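Local coordinates for computational Design of Enzyme (Synthetic construct, PDB 3TP4), which is a computationally designed enzyme, probably carrying an activated serine in a catalytic triad on a glycosyl hydrolase family 26 barrel with an attached immunoglobulin-like domain, at residues S42-G47 / V332-D337; P172-A177 / F280-V285; F199-L204 / D237-V242; V375-P380 / Y445-T450; L419-D424 / W429-S434. All blocks are in the same frame, centred on the assembly; numbering follows the deposited sequence.

Interaction 1 (S42-G47 / V332-D337); sequences SGLTTG and VPVPGD
T45 OG1 is hydrogen-bonded to both D55 OD1 and N58 ND2 of helix 55-60, and with OG1 held there the CG2 branch faces V334. With chi1 at 72°, OG1 sits between the backbone N and the carbonyl carbon, while CG2 lies anti to that carbon. T45 CG2 lies 3.8 Å from V334 CB. T45 CG2 also touches P335 CD, 3.9 Å away. Threonine suits the place because one branch is polar and the other apolar. Beside it L44 crosses V334 at about a right angle, its CD1 methyl 4.0 Å from V334 CG2. The loop of V334 is shaped by a type II turn, closed by D337 N bonding to V334 O at 2.9 Å. D337 OD2 accepts from V334 N, also at 2.9 Å, and from H330 NE2 as well. P335 fits the first corner of the turn. G336 follows at a positive phi, where a CB would be jammed against the preceding carbonyl O. The contact thus joins two barrel loops, one running from strand 32-37 to helix 55-60, the other from strand 318-321 to helix 340-348.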
# COMPACT_ATOMS: atom_id res chain seq x y z
N SER A 42 -1.18 11.27 17.64
CA SER A 42 -1.39 10.50 18.87
C SER A 42 -0.07 10.42 19.64
O SER A 42 0.92 9.98 19.08
CB SER A 42 -1.86 9.08 18.56
OG SER A 42 -2.99 9.10 17.69
N GLY A 43 -0.06 10.86 20.90
CA GLY A 43 1.14 10.81 21.71
C GLY A 43 0.86 10.66 23.19
O GLY A 43 -0.18 11.10 23.68
N LEU A 44 1.78 10.03 23.91
CA LEU A 44 1.66 9.90 25.36
C LEU A 44 2.45 10.98 26.08
O LEU A 44 2.26 11.19 27.27
CB LEU A 44 2.15 8.53 25.86
CG LEU A 44 1.79 7.29 25.04
CD1 LEU A 44 1.91 6.07 25.92
CD2 LEU A 44 0.39 7.41 24.49
N THR A 45 3.34 11.66 25.37
CA THR A 45 4.19 12.66 26.02
C THR A 45 3.91 14.05 25.47
O THR A 45 4.53 15.02 25.90
CB THR A 45 5.69 12.38 25.82
OG1 THR A 45 6.05 12.66 24.46
CG2 THR A 45 6.02 10.95 26.14
N THR A 46 3.00 14.14 24.52
CA THR A 46 2.77 15.39 23.79
C THR A 46 1.67 16.25 24.39
O THR A 46 1.59 17.45 24.12
CB THR A 46 2.35 15.11 22.35
OG1 THR A 46 1.25 14.19 22.37
CG2 THR A 46 3.51 14.49 21.56
N GLY A 47 0.81 15.64 25.20
CA GLY A 47 -0.45 16.27 25.54
C GLY A 47 -1.27 16.41 24.27
O GLY A 47 -1.02 15.68 23.30
N VAL A 332 5.99 3.02 20.19
CA VAL A 332 7.25 3.71 20.50
C VAL A 332 7.33 3.92 22.02
O VAL A 332 6.47 4.57 22.60
CB VAL A 332 7.34 5.07 19.78
CG1 VAL A 332 8.50 5.92 20.34
CG2 VAL A 332 7.48 4.87 18.24
N PRO A 333 8.38 3.38 22.66
CA PRO A 333 8.53 3.53 24.12
C PRO A 333 8.58 4.99 24.55
O PRO A 333 9.08 5.84 23.81
CB PRO A 333 9.89 2.87 24.40
CG PRO A 333 10.14 1.96 23.26
CD PRO A 333 9.47 2.59 22.06
N VAL A 334 8.07 5.27 25.74
CA VAL A 334 8.09 6.61 26.31
C VAL A 334 8.66 6.48 27.72
O VAL A 334 8.88 5.37 28.19
CB VAL A 334 6.68 7.26 26.30
CG1 VAL A 334 6.17 7.36 24.87
CG2 VAL A 334 5.71 6.45 27.14
N PRO A 335 8.95 7.62 28.38
CA PRO A 335 9.57 7.48 29.70
C PRO A 335 8.70 6.59 30.58
O PRO A 335 7.48 6.71 30.57
CB PRO A 335 9.60 8.91 30.22
CG PRO A 335 9.69 9.74 28.98
CD PRO A 335 8.81 9.03 27.98
N GLY A 336 9.32 5.68 31.32
CA GLY A 336 8.57 4.74 32.12
C GLY A 336 8.56 3.35 31.52
O GLY A 336 8.37 2.38 32.24
N ASP A 337 8.74 3.26 30.20
CA ASP A 337 8.75 1.96 29.53
C ASP A 337 10.12 1.33 29.62
O ASP A 337 11.14 2.00 29.48
CB ASP A 337 8.38 2.10 28.05
CG ASP A 337 6.94 2.54 27.85
OD1 ASP A 337 6.14 2.42 28.80
OD2 ASP A 337 6.63 3.00 26.73

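Interaction 2 (P172-A177 / F280-V285); sequences PWHENA and FTRFGV
This is a polar, largely water-mediated contact across the mouth of the barrel, where the side chain of R282 reaches over to the chain leaving strand 168-174 at H174, E175 and N176. A bend at chi3 (81°) brings R282 NH1 to N176 OD1 at 2.9 Å, a weak bond with an N-H...O angle of 130°. The amide and guanidinium planes are turned 76° apart, and the amide's ND2 binds E115. Water 1 links three groups. It accepts from R282 NH1 at 2.7 Å, lies in plane at the edges of both the guanidinium and the H174 ring, and is 2.9 Å from H174 ND1; it probably donates to E175 O. Water 2 accepts from R282 NH2 and donates to N176 O at 2.6 Å. Arginine suits the site because its several N-H groups can serve an amide and two waters at once. A leucine here would remove the N-H groups that serve N176 OD1 and both waters, and would probably leave the waters less fixed. R282 is anchored by backbone bonds to L245 and T247 of strand 242-249, and H174 by one to A112 of strand 107-113.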
# COMPACT_ATOMS: atom_id res chain seq x y z
N PRO A 172 -3.10 0.80 -0.73
CA PRO A 172 -4.54 0.49 -0.74
C PRO A 172 -4.89 -0.96 -0.35
O PRO A 172 -4.45 -1.90 -1.01
CB PRO A 172 -4.94 0.78 -2.19
CG PRO A 172 -3.71 0.54 -2.98
CD PRO A 172 -2.52 0.87 -2.09
N TRP A 173 -5.68 -1.10 0.71
CA TRP A 173 -6.31 -2.37 1.11
C TRP A 173 -5.35 -3.38 1.72
O TRP A 173 -4.94 -4.35 1.06
CB TRP A 173 -7.10 -2.98 -0.06
CG TRP A 173 -7.89 -1.95 -0.81
CD1 TRP A 173 -7.86 -1.71 -2.16
CD2 TRP A 173 -8.81 -1.00 -0.26
NE1 TRP A 173 -8.70 -0.67 -2.47
CE2 TRP A 173 -9.31 -0.23 -1.33
CE3 TRP A 173 -9.28 -0.75 1.03
CZ2 TRP A 173 -10.25 0.79 -1.14
CZ3 TRP A 173 -10.20 0.28 1.22
CH2 TRP A 173 -10.68 1.03 0.14
N HIS A 174 -4.99 -3.16 2.98
CA HIS A 174 -4.14 -4.08 3.71
C HIS A 174 -4.77 -4.43 5.07
O HIS A 174 -5.55 -3.65 5.62
CB HIS A 174 -2.72 -3.50 3.90
CG HIS A 174 -2.70 -2.24 4.70
ND1 HIS A 174 -2.25 -2.19 6.01
CD2 HIS A 174 -3.12 -0.98 4.41
CE1 HIS A 174 -2.37 -0.95 6.47
NE2 HIS A 174 -2.90 -0.21 5.52
N GLU A 175 -4.43 -5.60 5.59
CA GLU A 175 -5.02 -6.16 6.80
C GLU A 175 -4.38 -5.57 8.04
O GLU A 175 -3.15 -5.59 8.18
CB GLU A 175 -4.81 -7.67 6.79
CG GLU A 175 -5.26 -8.41 8.05
CD GLU A 175 -6.72 -8.16 8.40
OE1 GLU A 175 -7.60 -8.85 7.86
OE2 GLU A 175 -6.98 -7.25 9.22
N ASN A 176 -5.19 -5.08 8.97
CA ASN A 176 -4.66 -4.50 10.20
C ASN A 176 -4.49 -5.46 11.39
O ASN A 176 -3.93 -5.08 12.41
CB ASN A 176 -5.45 -3.26 10.61
CG ASN A 176 -5.03 -2.03 9.82
OD1 ASN A 176 -3.84 -1.70 9.74
ND2 ASN A 176 -6.01 -1.37 9.21
N ALA A 177 -4.98 -6.68 11.26
CA ALA A 177 -4.68 -7.74 12.24
C ALA A 177 -3.83 -8.80 11.55
O ALA A 177 -3.78 -8.82 10.33
CB ALA A 177 -5.98 -8.34 12.76
N PHE A 280 10.36 -2.45 4.62
CA PHE A 280 9.82 -3.20 5.77
C PHE A 280 8.59 -2.42 6.28
O PHE A 280 8.64 -1.76 7.32
CB PHE A 280 10.92 -3.31 6.84
CG PHE A 280 10.60 -4.26 7.98
CD1 PHE A 280 9.38 -4.93 8.06
CD2 PHE A 280 11.54 -4.46 9.00
CE1 PHE A 280 9.11 -5.80 9.14
CE2 PHE A 280 11.28 -5.31 10.08
CZ PHE A 280 10.07 -5.99 10.15
N THR A 281 7.49 -2.49 5.53
CA THR A 281 6.38 -1.55 5.71
C THR A 281 5.85 -1.47 7.13
O THR A 281 5.50 -0.40 7.60
CB THR A 281 5.22 -1.81 4.71
OG1 THR A 281 4.97 -3.22 4.58
CG2 THR A 281 5.57 -1.22 3.35
N ARG A 282 5.78 -2.60 7.82
CA ARG A 282 5.32 -2.58 9.20
C ARG A 282 6.15 -3.48 10.09
O ARG A 282 6.38 -4.66 9.78
CB ARG A 282 3.85 -2.99 9.27
CG ARG A 282 2.91 -2.00 8.62
CD ARG A 282 1.46 -2.44 8.83
NE ARG A 282 0.97 -2.04 10.15
CZ ARG A 282 -0.29 -2.23 10.55
NH1 ARG A 282 -1.17 -2.80 9.73
NH2 ARG A 282 -0.68 -1.83 11.75
N PHE A 283 6.60 -2.92 11.21
CA PHE A 283 7.35 -3.67 12.20
C PHE A 283 6.97 -3.19 13.59
O PHE A 283 6.55 -2.04 13.76
CB PHE A 283 8.86 -3.53 11.97
CG PHE A 283 9.49 -2.36 12.69
CD1 PHE A 283 9.36 -1.06 12.19
CD2 PHE A 283 10.23 -2.55 13.85
CE1 PHE A 283 9.96 0.01 12.83
CE2 PHE A 283 10.82 -1.48 14.51
CZ PHE A 283 10.69 -0.19 14.00
N GLY A 284 7.14 -4.05 14.59
CA GLY A 284 6.89 -3.63 15.96
C GLY A 284 6.81 -4.80 16.93
O GLY A 284 6.81 -5.95 16.51
N VAL A 285 6.78 -4.49 18.22
CA VAL A 285 6.55 -5.52 19.24
C VAL A 285 5.07 -5.90 19.25
O VAL A 285 4.21 -5.03 19.34
CB VAL A 285 6.94 -5.01 20.64
CG1 VAL A 285 6.55 -6.02 21.71
CG2 VAL A 285 8.45 -4.70 20.71
O HOH W 1 -0.80 -4.25 7.44
O HOH W 2 -2.82 -2.90 13.32

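Interaction 3 (F199-L204 / D237-V242); sequences FTVEYL and DAFVDV
The apolar part of this contact is V201 against F239, helix side chain against aromatic edge. V201 CB stands near the plane of the ring, 4.2 Å from F239 CD1, and V201 CG2 lies 3.9 Å from F239 O. That carbonyl oxygen is buried here and finds no hydrogen-bonding partner in the model. Valine suits the place because its compact branches fill the space beside the ring; the methyl by F239 O cannot replace a hydrogen bond.

The polar part is E202 against the same ring. Its side chain runs extended beyond CG, CG being anti to the carbonyl carbon (chi1 -72°), which carries the carboxylate out to the rim. E202 OE2 lies in the ring plane, 3.3 Å from F239 CE1 and 3.5 Å from F239 CZ, with the carboxylate turned 65° to the ring. OE2 also accepts a hydrogen bond from H376 NE2 of the immunoglobulin-like domain, and H376 packs edge-to-face with F239. An alanine in place of F239 would probably open a gap beside V201 and leave the carboxylate without its ring edge and H376 without its aromatic partner.

An aromatic rim carries partly positive hydrogens, so a carboxylate oxygen there is likely to be mildly favourable. H376, whose other ring nitrogen binds a second glutamate of helix 190-207, is probably protonated and would offset the charge of buried E202.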
# COMPACT_ATOMS: atom_id res chain seq x y z
N PHE A 199 -8.22 -1.90 -10.13
CA PHE A 199 -9.24 -0.86 -10.27
C PHE A 199 -8.92 0.35 -9.42
O PHE A 199 -9.08 1.48 -9.86
CB PHE A 199 -10.62 -1.38 -9.86
CG PHE A 199 -11.67 -0.31 -9.84
CD1 PHE A 199 -12.22 0.16 -11.03
CD2 PHE A 199 -12.12 0.24 -8.65
CE1 PHE A 199 -13.18 1.15 -11.03
CE2 PHE A 199 -13.10 1.22 -8.63
CZ PHE A 199 -13.62 1.69 -9.83
N THR A 200 -8.48 0.12 -8.19
CA THR A 200 -8.15 1.23 -7.31
C THR A 200 -7.11 2.14 -7.96
O THR A 200 -7.23 3.39 -7.94
CB THR A 200 -7.63 0.73 -5.95
OG1 THR A 200 -8.69 0.07 -5.24
CG2 THR A 200 -7.09 1.88 -5.10
N VAL A 201 -6.08 1.52 -8.53
CA VAL A 201 -5.00 2.28 -9.15
C VAL A 201 -5.52 3.01 -10.39
O VAL A 201 -5.22 4.18 -10.60
CB VAL A 201 -3.84 1.37 -9.57
CG1 VAL A 201 -2.91 2.14 -10.49
CG2 VAL A 201 -3.06 0.87 -8.35
N GLU A 202 -6.30 2.31 -11.19
CA GLU A 202 -6.81 2.87 -12.44
C GLU A 202 -7.82 3.99 -12.18
O GLU A 202 -7.77 5.04 -12.81
CB GLU A 202 -7.40 1.74 -13.30
CG GLU A 202 -6.29 0.85 -13.89
CD GLU A 202 -6.75 -0.55 -14.26
OE1 GLU A 202 -7.92 -0.90 -13.98
OE2 GLU A 202 -5.92 -1.29 -14.83
N TYR A 203 -8.73 3.78 -11.23
CA TYR A 203 -9.68 4.83 -10.88
C TYR A 203 -8.96 6.09 -10.41
O TYR A 203 -9.19 7.18 -10.94
CB TYR A 203 -10.70 4.36 -9.83
CG TYR A 203 -11.81 5.37 -9.61
CD1 TYR A 203 -12.85 5.48 -10.52
CD2 TYR A 203 -11.81 6.23 -8.51
CE1 TYR A 203 -13.87 6.40 -10.34
CE2 TYR A 203 -12.83 7.16 -8.32
CZ TYR A 203 -13.86 7.24 -9.25
OH TYR A 203 -14.89 8.14 -9.11
N LEU A 204 -8.05 5.95 -9.46
CA LEU A 204 -7.31 7.11 -8.95
C LEU A 204 -6.45 7.77 -10.03
O LEU A 204 -6.50 8.99 -10.20
CB LEU A 204 -6.44 6.73 -7.74
CG LEU A 204 -7.19 6.40 -6.44
CD1 LEU A 204 -6.26 5.77 -5.44
CD2 LEU A 204 -7.88 7.63 -5.82
N ASP A 237 3.39 -5.96 -11.88
CA ASP A 237 4.42 -4.94 -12.06
C ASP A 237 3.88 -3.58 -12.50
O ASP A 237 4.44 -2.54 -12.14
CB ASP A 237 5.48 -5.39 -13.07
CG ASP A 237 6.19 -6.66 -12.64
OD1 ASP A 237 6.08 -7.07 -11.47
OD2 ASP A 237 6.88 -7.25 -13.50
N ALA A 238 2.81 -3.57 -13.29
CA ALA A 238 2.26 -2.31 -13.77
C ALA A 238 1.48 -1.57 -12.69
O ALA A 238 0.98 -0.47 -12.93
CB ALA A 238 1.36 -2.55 -14.99
N PHE A 239 1.38 -2.16 -11.51
CA PHE A 239 0.47 -1.64 -10.49
C PHE A 239 1.11 -1.32 -9.13
O PHE A 239 0.49 -0.63 -8.32
CB PHE A 239 -0.69 -2.62 -10.29
CG PHE A 239 -1.53 -2.78 -11.52
CD1 PHE A 239 -2.50 -1.85 -11.83
CD2 PHE A 239 -1.32 -3.85 -12.38
CE1 PHE A 239 -3.27 -1.98 -12.98
CE2 PHE A 239 -2.08 -3.99 -13.54
CZ PHE A 239 -3.07 -3.05 -13.83
N VAL A 240 2.32 -1.81 -8.90
CA VAL A 240 2.99 -1.65 -7.61
C VAL A 240 4.35 -0.96 -7.75
O VAL A 240 5.16 -1.37 -8.59
CB VAL A 240 3.23 -3.03 -6.95
CG1 VAL A 240 3.99 -2.88 -5.64
CG2 VAL A 240 1.89 -3.76 -6.73
N ASP A 241 4.60 0.08 -6.95
CA ASP A 241 5.92 0.73 -6.90
C ASP A 241 6.79 0.20 -5.75
O ASP A 241 8.01 0.09 -5.88
CB ASP A 241 5.77 2.24 -6.71
CG ASP A 241 5.13 2.94 -7.90
OD1 ASP A 241 5.62 2.78 -9.05
OD2 ASP A 241 4.13 3.67 -7.67
N VAL A 242 6.15 -0.09 -4.62
CA VAL A 242 6.85 -0.45 -3.37
C VAL A 242 6.33 -1.78 -2.83
O VAL A 242 5.13 -1.93 -2.59
CB VAL A 242 6.65 0.62 -2.26
CG1 VAL A 242 7.25 0.15 -0.92
CG2 VAL A 242 7.23 1.98 -2.67

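Interaction 4 (V375-P380 / Y445-T450); sequences VHIASP and YTVTAT
I377 and A449 are the closest backbone positions, their CA atoms 7.2 Å apart, on strands that face each other through their side chains without being paired. I377 carries the contact. Its CG1 lies anti to the carbonyl carbon (chi1 -62°) and touches A449 CB at 4.0 Å, while CD1, one bond further out, meets V447 CG1 at 4.0 Å. The same CD1 comes close to V447 O, at 3.1 Å. A long, branched isoleucine can span both residues, and the small A449 leaves room for its stem. Just beyond I377, A378 and S379 both face R394, a classic beta bulge, and the peptide bond before P380 is cis. This is packing between the two layers of an immunoglobulin-like beta sandwich. Strand 374-379 is bonded to strand 391-398, as H376 to R396, whereas V447 pairs with N462 of strand 456-466. V460 of that strand touches I377, V407 of strand 402-411 touches V447, and V395 of strand 391-398 lies against A449.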
# COMPACT_ATOMS: atom_id res chain seq x y z
N VAL A 375 -3.28 -5.74 -20.05
CA VAL A 375 -4.67 -6.14 -20.20
C VAL A 375 -5.07 -7.02 -19.02
O VAL A 375 -4.33 -7.91 -18.60
CB VAL A 375 -4.97 -6.82 -21.58
CG1 VAL A 375 -4.13 -8.09 -21.79
CG2 VAL A 375 -6.46 -7.14 -21.72
N HIS A 376 -6.23 -6.72 -18.44
CA HIS A 376 -6.78 -7.60 -17.42
C HIS A 376 -8.30 -7.61 -17.46
O HIS A 376 -8.94 -6.65 -17.91
CB HIS A 376 -6.25 -7.26 -16.01
CG HIS A 376 -6.56 -5.87 -15.57
ND1 HIS A 376 -7.55 -5.59 -14.65
CD2 HIS A 376 -6.00 -4.68 -15.90
CE1 HIS A 376 -7.59 -4.28 -14.44
NE2 HIS A 376 -6.66 -3.71 -15.18
N ILE A 377 -8.88 -8.71 -17.02
CA ILE A 377 -10.33 -8.87 -16.99
C ILE A 377 -10.84 -8.50 -15.60
O ILE A 377 -10.65 -9.24 -14.65
CB ILE A 377 -10.73 -10.34 -17.30
CG1 ILE A 377 -10.28 -10.71 -18.72
CG2 ILE A 377 -12.24 -10.52 -17.14
CD1 ILE A 377 -10.20 -12.25 -19.01
N ALA A 378 -11.46 -7.32 -15.50
CA ALA A 378 -11.95 -6.82 -14.21
C ALA A 378 -13.16 -7.60 -13.74
O ALA A 378 -13.40 -7.71 -12.53
CB ALA A 378 -12.30 -5.34 -14.32
N SER A 379 -13.94 -8.11 -14.69
CA SER A 379 -15.05 -9.00 -14.35
C SER A 379 -15.38 -9.91 -15.51
O SER A 379 -15.47 -9.47 -16.66
CB SER A 379 -16.28 -8.20 -13.89
OG SER A 379 -16.81 -7.43 -14.94
N PRO A 380 -15.55 -11.21 -15.22
CA PRO A 380 -15.42 -11.79 -13.88
C PRO A 380 -13.95 -11.98 -13.49
O PRO A 380 -13.16 -12.43 -14.32
CB PRO A 380 -16.12 -13.15 -14.03
CG PRO A 380 -15.94 -13.50 -15.45
CD PRO A 380 -15.97 -12.21 -16.22
N TYR A 445 -15.80 -21.21 -18.14
CA TYR A 445 -14.73 -21.63 -17.24
C TYR A 445 -13.39 -20.92 -17.48
O TYR A 445 -12.84 -20.35 -16.56
CB TYR A 445 -14.56 -23.15 -17.30
CG TYR A 445 -14.70 -23.82 -15.96
CD1 TYR A 445 -15.94 -24.20 -15.48
CD2 TYR A 445 -13.58 -24.06 -15.17
CE1 TYR A 445 -16.07 -24.82 -14.26
CE2 TYR A 445 -13.70 -24.67 -13.95
CZ TYR A 445 -14.95 -25.05 -13.50
OH TYR A 445 -15.07 -25.66 -12.27
N THR A 446 -12.86 -20.96 -18.70
CA THR A 446 -11.73 -20.08 -19.03
C THR A 446 -12.19 -18.93 -19.93
O THR A 446 -12.87 -19.13 -20.94
CB THR A 446 -10.55 -20.83 -19.69
OG1 THR A 446 -10.90 -21.21 -21.02
CG2 THR A 446 -10.16 -22.06 -18.88
N VAL A 447 -11.82 -17.72 -19.53
CA VAL A 447 -12.25 -16.50 -20.21
C VAL A 447 -11.00 -15.76 -20.69
O VAL A 447 -10.23 -15.25 -19.88
CB VAL A 447 -13.06 -15.60 -19.26
CG1 VAL A 447 -13.52 -14.32 -19.96
CG2 VAL A 447 -14.24 -16.37 -18.70
N THR A 448 -10.79 -15.73 -22.01
CA THR A 448 -9.56 -15.17 -22.56
C THR A 448 -9.85 -13.92 -23.37
O THR A 448 -10.56 -13.96 -24.37
CB THR A 448 -8.84 -16.19 -23.46
OG1 THR A 448 -8.50 -17.34 -22.69
CG2 THR A 448 -7.58 -15.59 -24.06
N ALA A 449 -9.29 -12.80 -22.91
CA ALA A 449 -9.42 -11.52 -23.60
C ALA A 449 -8.25 -11.30 -24.54
O ALA A 449 -7.09 -11.46 -24.14
CB ALA A 449 -9.50 -10.38 -22.60
N THR A 450 -8.56 -10.92 -25.77
CA THR A 450 -7.52 -10.62 -26.74
C THR A 450 -7.72 -9.21 -27.28
O THR A 450 -8.70 -8.93 -27.99
CB THR A 450 -7.53 -11.65 -27.88
OG1 THR A 450 -7.37 -12.96 -27.32
CG2 THR A 450 -6.40 -11.38 -28.88

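Interaction 5 (L419-D424 / W429-S434); sequences LDLAYD and WTAPWS
L421 is pressed against A431, its CD2 only 3.4 Å from A431 CB, tighter than ordinary van der Waals contact; the small alanine is what admits the leucine. On the W429 side L421 CB meets W429 CB at 3.9 Å. Towards the other end, L419 lays its CD1 against W433 CB at 4.0 Å, crossing that side chain at about a right angle. Further out, Y423 CB sits over the six-membered ring of W429, 3.8 Å from its centroid and 9° off the normal, a CH-pi contact. The tyrosine ring is tilted 49° to the indole. Tryptophan suits the place because its two fused rings let Y423 CB lie over the six-membered ring while Y423 CD1 reaches the pyrrole part. These contacts belong to the beta hairpin of strands 414-423 and 429-433 in the Ig domain, where Y423 and W429 form a non-hydrogen-bonded antiparallel pair on one face and A422 and T430 a hydrogen-bonded pair on the other. A422 N bonds to T430 O at 2.9 Å, and T430 N returns to A422 O at 2.9 Å. Water 3 donates to D420 O and, at 3.2 Å, to T430 O. At the turn, D424 OD1 accepts from the backbone N of A426 and L427.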
# COMPACT_ATOMS: atom_id res chain seq x y z
N LEU A 419 -17.10 -13.37 -27.88
CA LEU A 419 -17.72 -12.06 -27.68
C LEU A 419 -16.88 -10.94 -28.28
O LEU A 419 -15.67 -10.92 -28.12
CB LEU A 419 -17.90 -11.79 -26.18
CG LEU A 419 -18.59 -12.90 -25.40
CD1 LEU A 419 -18.56 -12.62 -23.91
CD2 LEU A 419 -20.02 -13.07 -25.91
N ASP A 420 -17.54 -10.03 -28.98
CA ASP A 420 -16.89 -8.83 -29.48
C ASP A 420 -17.22 -7.68 -28.51
O ASP A 420 -18.37 -7.27 -28.41
CB ASP A 420 -17.38 -8.54 -30.89
CG ASP A 420 -16.53 -7.51 -31.62
OD1 ASP A 420 -15.37 -7.29 -31.21
OD2 ASP A 420 -17.03 -6.93 -32.61
N LEU A 421 -16.23 -7.17 -27.78
CA LEU A 421 -16.50 -6.18 -26.74
C LEU A 421 -16.55 -4.77 -27.30
O LEU A 421 -15.99 -4.47 -28.36
CB LEU A 421 -15.49 -6.26 -25.58
CG LEU A 421 -14.99 -7.59 -25.05
CD1 LEU A 421 -14.41 -7.43 -23.64
CD2 LEU A 421 -16.04 -8.69 -25.08
N ALA A 422 -17.22 -3.90 -26.56
CA ALA A 422 -17.42 -2.52 -26.99
C ALA A 422 -16.93 -1.57 -25.91
O ALA A 422 -17.20 -1.76 -24.72
CB ALA A 422 -18.90 -2.28 -27.30
N TYR A 423 -16.19 -0.55 -26.33
CA TYR A 423 -15.63 0.39 -25.36
C TYR A 423 -16.74 1.25 -24.74
O TYR A 423 -17.57 1.81 -25.46
CB TYR A 423 -14.56 1.27 -26.01
CG TYR A 423 -13.90 2.20 -25.02
CD1 TYR A 423 -13.17 1.69 -23.95
CD2 TYR A 423 -14.01 3.58 -25.14
CE1 TYR A 423 -12.58 2.53 -23.03
CE2 TYR A 423 -13.41 4.43 -24.22
CZ TYR A 423 -12.70 3.90 -23.17
OH TYR A 423 -12.10 4.72 -22.24
N ASP A 424 -16.73 1.35 -23.41
CA ASP A 424 -17.81 2.03 -22.68
C ASP A 424 -17.64 3.55 -22.60
O ASP A 424 -18.50 4.23 -22.05
CB ASP A 424 -18.00 1.43 -21.27
CG ASP A 424 -16.84 1.72 -20.33
OD1 ASP A 424 -16.00 2.59 -20.63
OD2 ASP A 424 -16.78 1.08 -19.27
N TRP A 429 -13.78 -2.12 -21.90
CA TRP A 429 -14.41 -2.76 -23.04
C TRP A 429 -15.32 -3.82 -22.43
O TRP A 429 -14.88 -4.56 -21.55
CB TRP A 429 -13.35 -3.43 -23.92
CG TRP A 429 -12.50 -2.43 -24.66
CD1 TRP A 429 -11.50 -1.67 -24.15
CD2 TRP A 429 -12.59 -2.10 -26.06
NE1 TRP A 429 -10.96 -0.87 -25.15
CE2 TRP A 429 -11.61 -1.13 -26.32
CE3 TRP A 429 -13.42 -2.54 -27.10
CZ2 TRP A 429 -11.43 -0.57 -27.58
CZ3 TRP A 429 -13.24 -1.98 -28.36
CH2 TRP A 429 -12.26 -1.01 -28.59
N THR A 430 -16.57 -3.88 -22.87
CA THR A 430 -17.55 -4.75 -22.21
C THR A 430 -18.43 -5.51 -23.19
O THR A 430 -18.55 -5.12 -24.34
CB THR A 430 -18.47 -3.98 -21.21
OG1 THR A 430 -19.43 -3.19 -21.93
CG2 THR A 430 -17.65 -3.08 -20.34
N ALA A 431 -19.04 -6.59 -22.70
CA ALA A 431 -20.05 -7.34 -23.44
C ALA A 431 -20.83 -8.17 -22.43
O ALA A 431 -20.30 -8.53 -21.37
CB ALA A 431 -19.40 -8.26 -24.47
N PRO A 432 -22.09 -8.47 -22.74
CA PRO A 432 -22.86 -9.35 -21.86
C PRO A 432 -22.39 -10.80 -22.05
O PRO A 432 -21.96 -11.14 -23.15
CB PRO A 432 -24.29 -9.19 -22.38
CG PRO A 432 -24.12 -8.86 -23.84
CD PRO A 432 -22.87 -8.03 -23.92
N TRP A 433 -22.45 -11.62 -21.01
CA TRP A 433 -22.11 -13.04 -21.14
C TRP A 433 -23.13 -13.91 -20.41
O TRP A 433 -23.36 -13.74 -19.22
CB TRP A 433 -20.69 -13.32 -20.61
CG TRP A 433 -20.31 -14.79 -20.60
CD1 TRP A 433 -20.58 -15.72 -21.57
CD2 TRP A 433 -19.61 -15.48 -19.57
NE1 TRP A 433 -20.08 -16.95 -21.20
CE2 TRP A 433 -19.48 -16.82 -19.97
CE3 TRP A 433 -19.07 -15.09 -18.33
CZ2 TRP A 433 -18.83 -17.78 -19.19
CZ3 TRP A 433 -18.43 -16.04 -17.56
CH2 TRP A 433 -18.32 -17.37 -17.99
N SER A 434 -23.76 -14.83 -21.13
CA SER A 434 -24.74 -15.74 -20.54
C SER A 434 -24.18 -17.17 -20.54
O SER A 434 -24.42 -17.92 -21.47
CB SER A 434 -26.05 -15.70 -21.33
OG SER A 434 -26.59 -14.40 -21.35
O HOH W 3 -20.37 -5.98 -26.89

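From the N terminus, the chain opens interaction 1 at 42-47 and closes it only at 332-337, enclosing much of the barrel. Interaction 2 is nested within that loop, and interaction 3 within interaction 2. Interactions 2 and 3 touch through W173 and T200. In series after them, interaction 4 closes a loop spanning most of the Ig domain's strands, strand 456-466 still to come, with the short hairpin of interaction 5 nested inside; W433 packs on P380 and V447 to join the two. None of the five cross. Interactions 3 and 4 meet at the boundary between barrel and Ig domain, whereas interaction 1 lies at the far side of the chain from interactions 4 and 5.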